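Local structure of type II restriction enzyme NlaIV (Neisseria lactamica, 6QM2) at residues 54-65 with 75-83. The protein cleaves double-stranded DNA as a type II restriction endonuclease, recognising the sequence GGNNCC and cutting at its middle to leave blunt ends with 5'-phosphates. Sequence-based numbering, arbitrary orientation.
Sequences LGGWLRKREIEF and PDFFLNKKD. With NA (sodium ion), chain B.
Phe77 turns an edge to the face of Phe65 in a T-shaped stack, with ring centroids 5.3 Å apart and planes at 75°. Leu58 fills the angle between them: its CD1 sits over one face of Phe77, 4.2 Å from the centroid and almost on the ring normal, and lies above a face of Phe65, nearer the rim. Farther round, Leu54 CD2 packs against Phe77 CE2 at 4.0 Å, and with no side chain on Gly55, Phe77 CZ reaches its backbone N at 3.8 Å. Phe65 CG lies between its backbone N and carbonyl carbon (chi1 67°), which directs the ring back toward Leu58. One water links the two backbones at Glu64 O (2.8 Å) and Leu79 O (2.7 Å). The aliphatic parts of Glu64 and Lys81 cross at about a right angle, and the Lys81 ammonium is salt-bridged to Asp66. Pro75 O and a water bound to Asp76 OD1 ligate the sodium ion, with Ser68, Asn70 and Met73. The end of helix 44-60 and the following loop thus pack on strand 77-78, between strands 66-67 and 88-95 in the mixed sheet of this PDDEXK-clan nuclease; helix 9-18 borders them through Leu16 on Leu54 and Ile12 on Leu79.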
loop_
_atom_site.group_PDB
_atom_site.type_symbol
_atom_site.label_atom_id
_atom_site.label_comp_id
_atom_site.label_asym_id
_atom_site.label_seq_id
_atom_site.Cartn_x
_atom_site.Cartn_y
_atom_site.Cartn_z
ATOM N N LEU A 54 -9.439 -15.537 5.109
ATOM C CA LEU A 54 -10.700 -16.265 5.244
ATOM C C LEU A 54 -10.897 -17.186 4.043
ATOM O O LEU A 54 -11.341 -18.319 4.202
ATOM C CB LEU A 54 -11.887 -15.317 5.383
ATOM C CG LEU A 54 -13.184 -15.991 5.835
ATOM C CD1 LEU A 54 -13.130 -16.336 7.315
ATOM C CD2 LEU A 54 -14.383 -15.105 5.545
ATOM N N GLY A 55 -10.548 -16.695 2.853
ATOM C CA GLY A 55 -10.468 -17.523 1.648
ATOM C C GLY A 55 -9.659 -18.792 1.859
ATOM O O GLY A 55 -10.128 -19.887 1.560
ATOM N N GLY A 56 -8.451 -18.640 2.398
ATOM C CA GLY A 56 -7.594 -19.778 2.733
ATOM C C GLY A 56 -8.152 -20.677 3.825
ATOM O O GLY A 56 -7.982 -21.891 3.769
ATOM N N TRP A 57 -8.805 -20.077 4.819
ATOM C CA TRP A 57 -9.435 -20.817 5.925
ATOM C C TRP A 57 -10.619 -21.656 5.464
ATOM O O TRP A 57 -10.785 -22.790 5.908
ATOM C CB TRP A 57 -9.898 -19.841 7.006
ATOM C CG TRP A 57 -10.603 -20.452 8.184
ATOM C CD1 TRP A 57 -10.037 -20.852 9.353
ATOM C CD2 TRP A 57 -12.012 -20.680 8.320
ATOM N NE1 TRP A 57 -10.998 -21.328 10.211
ATOM C CE2 TRP A 57 -12.221 -21.238 9.603
ATOM C CE3 TRP A 57 -13.119 -20.477 7.482
ATOM C CZ2 TRP A 57 -13.493 -21.595 10.073
ATOM C CZ3 TRP A 57 -14.390 -20.833 7.951
ATOM C CH2 TRP A 57 -14.561 -21.387 9.236
ATOM N N LEU A 58 -11.458 -21.081 4.607
ATOM C CA LEU A 58 -12.552 -21.826 3.987
ATOM C C LEU A 58 -12.007 -22.975 3.134
ATOM O O LEU A 58 -12.478 -24.108 3.238
ATOM C CB LEU A 58 -13.413 -20.908 3.111
ATOM C CG LEU A 58 -14.227 -19.794 3.771
ATOM C CD1 LEU A 58 -14.714 -18.819 2.708
ATOM C CD2 LEU A 58 -15.396 -20.346 4.571
ATOM N N ARG A 59 -11.003 -22.671 2.313
ATOM C CA ARG A 59 -10.443 -23.639 1.363
ATOM C C ARG A 59 -9.724 -24.798 2.075
ATOM O O ARG A 59 -9.743 -25.929 1.585
ATOM C CB ARG A 59 -9.515 -22.926 0.363
ATOM C CG ARG A 59 -9.412 -23.571 -1.016
ATOM C CD ARG A 59 -9.046 -22.561 -2.104
ATOM N NE ARG A 59 -8.014 -21.616 -1.651
ATOM C CZ ARG A 59 -8.152 -20.294 -1.489
ATOM N NH1 ARG A 59 -9.290 -19.653 -1.765
ATOM N NH2 ARG A 59 -7.112 -19.586 -1.054
ATOM N N LYS A 60 -9.120 -24.514 3.232
ATOM C CA LYS A 60 -8.464 -25.541 4.055
ATOM C C LYS A 60 -9.448 -26.390 4.865
ATOM O O LYS A 60 -9.131 -27.528 5.205
ATOM C CB LYS A 60 -7.429 -24.914 4.998
ATOM C CG LYS A 60 -6.454 -25.922 5.596
ATOM C CD LYS A 60 -5.298 -25.248 6.316
ATOM C CE LYS A 60 -4.158 -26.220 6.581
ATOM N NZ LYS A 60 -2.919 -25.504 6.991
ATOM N N ARG A 61 -10.625 -25.849 5.180
ATOM C CA ARG A 61 -11.691 -26.636 5.823
ATOM C C ARG A 61 -12.642 -27.323 4.829
ATOM O O ARG A 61 -13.710 -27.800 5.228
ATOM C CB ARG A 61 -12.490 -25.756 6.797
ATOM C CG ARG A 61 -11.658 -25.142 7.908
ATOM C CD ARG A 61 -11.133 -26.184 8.882
ATOM N NE ARG A 61 -9.925 -25.706 9.550
ATOM C CZ ARG A 61 -9.899 -24.864 10.585
ATOM N NH1 ARG A 61 -11.023 -24.372 11.115
ATOM N NH2 ARG A 61 -8.725 -24.506 11.097
ATOM N N GLU A 62 -12.259 -27.370 3.547
ATOM C CA GLU A 62 -13.035 -28.028 2.488
ATOM C C GLU A 62 -14.403 -27.360 2.231
ATOM O O GLU A 62 -15.246 -27.938 1.536
ATOM C CB GLU A 62 -13.224 -29.533 2.786
ATOM C CG GLU A 62 -11.961 -30.309 3.181
ATOM C CD GLU A 62 -11.303 -31.056 2.026
ATOM O OE1 GLU A 62 -11.270 -30.532 0.887
ATOM O OE2 GLU A 62 -10.803 -32.176 2.265
ATOM N N ILE A 63 -14.607 -26.142 2.750
ATOM C CA ILE A 63 -15.917 -25.484 2.707
ATOM C C ILE A 63 -16.169 -24.942 1.302
ATOM O O ILE A 63 -15.280 -24.392 0.651
ATOM C CB ILE A 63 -16.067 -24.372 3.777
ATOM C CG1 ILE A 63 -15.939 -24.984 5.179
ATOM C CG2 ILE A 63 -17.413 -23.656 3.643
ATOM C CD1 ILE A 63 -15.890 -23.979 6.311
ATOM N N GLU A 64 -17.409 -25.106 0.864
ATOM C CA GLU A 64 -17.799 -24.908 -0.517
ATOM C C GLU A 64 -18.097 -23.426 -0.727
ATOM O O GLU A 64 -18.839 -22.835 0.062
ATOM C CB GLU A 64 -19.039 -25.770 -0.781
ATOM C CG GLU A 64 -19.272 -26.178 -2.223
ATOM C CD GLU A 64 -20.329 -27.266 -2.349
ATOM O OE1 GLU A 64 -20.260 -28.263 -1.595
ATOM O OE2 GLU A 64 -21.229 -27.127 -3.206
ATOM N N PHE A 65 -17.500 -22.823 -1.758
ATOM C CA PHE A 65 -17.790 -21.424 -2.116
ATOM C C PHE A 65 -17.298 -21.021 -3.504
ATOM O O PHE A 65 -16.451 -21.687 -4.097
ATOM C CB PHE A 65 -17.188 -20.445 -1.092
ATOM C CG PHE A 65 -15.681 -20.418 -1.083
ATOM C CD1 PHE A 65 -14.977 -19.577 -1.940
ATOM C CD2 PHE A 65 -14.967 -21.232 -0.215
ATOM C CE1 PHE A 65 -13.592 -19.558 -1.935
ATOM C CE2 PHE A 65 -13.583 -21.215 -0.205
ATOM C CZ PHE A 65 -12.895 -20.379 -1.065
ATOM N N PRO A 75 -21.311 -9.460 -3.068
ATOM C CA PRO A 75 -20.561 -9.979 -1.927
ATOM C C PRO A 75 -19.107 -10.293 -2.293
ATOM O O PRO A 75 -18.674 -9.985 -3.404
ATOM C CB PRO A 75 -21.313 -11.269 -1.608
ATOM C CG PRO A 75 -21.747 -11.764 -2.951
ATOM C CD PRO A 75 -21.856 -10.570 -3.871
ATOM N N ASP A 76 -18.365 -10.871 -1.354
ATOM C CA ASP A 76 -17.016 -11.380 -1.613
ATOM C C ASP A 76 -17.059 -12.878 -1.891
ATOM O O ASP A 76 -16.381 -13.360 -2.803
ATOM C CB ASP A 76 -16.082 -11.090 -0.430
ATOM C CG ASP A 76 -15.816 -9.600 -0.237
ATOM O OD1 ASP A 76 -15.600 -8.887 -1.242
ATOM O OD2 ASP A 76 -15.809 -9.144 0.930
ATOM N N PHE A 77 -17.846 -13.608 -1.101
ATOM C CA PHE A 77 -18.014 -15.050 -1.269
ATOM C C PHE A 77 -19.473 -15.439 -1.468
ATOM O O PHE A 77 -20.371 -14.872 -0.839
ATOM C CB PHE A 77 -17.476 -15.789 -0.050
ATOM C CG PHE A 77 -16.024 -15.532 0.226
ATOM C CD1 PHE A 77 -15.047 -16.018 -0.637
ATOM C CD2 PHE A 77 -15.628 -14.818 1.352
ATOM C CE1 PHE A 77 -13.704 -15.791 -0.387
ATOM C CE2 PHE A 77 -14.286 -14.591 1.608
ATOM C CZ PHE A 77 -13.323 -15.077 0.738
ATOM N N PHE A 78 -19.689 -16.413 -2.350
ATOM C CA PHE A 78 -20.979 -17.081 -2.510
ATOM C C PHE A 78 -20.912 -18.431 -1.793
ATOM O O PHE A 78 -20.276 -19.356 -2.292
ATOM C CB PHE A 78 -21.271 -17.316 -3.989
ATOM C CG PHE A 78 -21.382 -16.061 -4.800
ATOM C CD1 PHE A 78 -22.595 -15.397 -4.910
ATOM C CD2 PHE A 78 -20.285 -15.559 -5.486
ATOM C CE1 PHE A 78 -22.715 -14.244 -5.677
ATOM C CE2 PHE A 78 -20.396 -14.406 -6.256
ATOM C CZ PHE A 78 -21.613 -13.746 -6.352
ATOM N N LEU A 79 -21.563 -18.549 -0.636
ATOM C CA LEU A 79 -21.510 -19.791 0.160
ATOM C C LEU A 79 -22.384 -20.947 -0.377
ATOM O O LEU A 79 -22.281 -22.078 0.111
ATOM C CB LEU A 79 -21.870 -19.504 1.623
ATOM C CG LEU A 79 -20.985 -18.480 2.336
ATOM C CD1 LEU A 79 -21.528 -18.186 3.729
ATOM C CD2 LEU A 79 -19.542 -18.967 2.408
ATOM N N ASN A 80 -23.238 -20.654 -1.361
ATOM C CA ASN A 80 -24.078 -21.645 -2.026
ATOM C C ASN A 80 -23.782 -21.577 -3.530
ATOM O O ASN A 80 -24.217 -20.645 -4.210
ATOM C CB ASN A 80 -25.547 -21.326 -1.724
ATOM C CG ASN A 80 -26.504 -22.419 -2.166
ATOM O OD1 ASN A 80 -26.277 -23.121 -3.156
ATOM N ND2 ASN A 80 -27.603 -22.551 -1.438
ATOM N N LYS A 81 -23.033 -22.560 -4.036
ATOM C CA LYS A 81 -22.620 -22.594 -5.454
ATOM C C LYS A 81 -23.790 -22.656 -6.443
ATOM O O LYS A 81 -23.697 -22.117 -7.550
ATOM C CB LYS A 81 -21.667 -23.769 -5.719
ATOM C CG LYS A 81 -20.271 -23.583 -5.137
ATOM C CD LYS A 81 -19.370 -24.795 -5.363
ATOM C CE LYS A 81 -18.859 -24.914 -6.795
ATOM N NZ LYS A 81 -17.752 -23.970 -7.113
ATOM N N LYS A 82 -24.877 -23.314 -6.037
ATOM C CA LYS A 82 -26.073 -23.469 -6.875
ATOM C C LYS A 82 -27.056 -22.294 -6.786
ATOM O O LYS A 82 -27.816 -22.061 -7.729
ATOM C CB LYS A 82 -26.795 -24.781 -6.540
ATOM C CG LYS A 82 -26.042 -26.021 -6.999
ATOM C CD LYS A 82 -26.869 -27.283 -6.821
ATOM C CE LYS A 82 -26.251 -28.454 -7.570
ATOM N NZ LYS A 82 -27.076 -29.687 -7.444
ATOM N N ASP A 83 -27.044 -21.569 -5.664
ATOM C CA ASP A 83 -27.906 -20.396 -5.468
ATOM C C ASP A 83 -27.055 -19.159 -5.155
ATOM O O ASP A 83 -26.686 -18.911 -4.004
ATOM C CB ASP A 83 -28.928 -20.667 -4.351
ATOM C CG ASP A 83 -30.112 -19.696 -4.368
ATOM O OD1 ASP A 83 -30.125 -18.733 -5.168
ATOM O OD2 ASP A 83 -31.048 -19.910 -3.567
HETATM NA NA NA B . -18.138 -8.249 -5.101
HETATM O O HOH W 1 -20.661 -22.960 2.138
HETATM O O HOH W 2 -15.878 -8.770 -4.115
#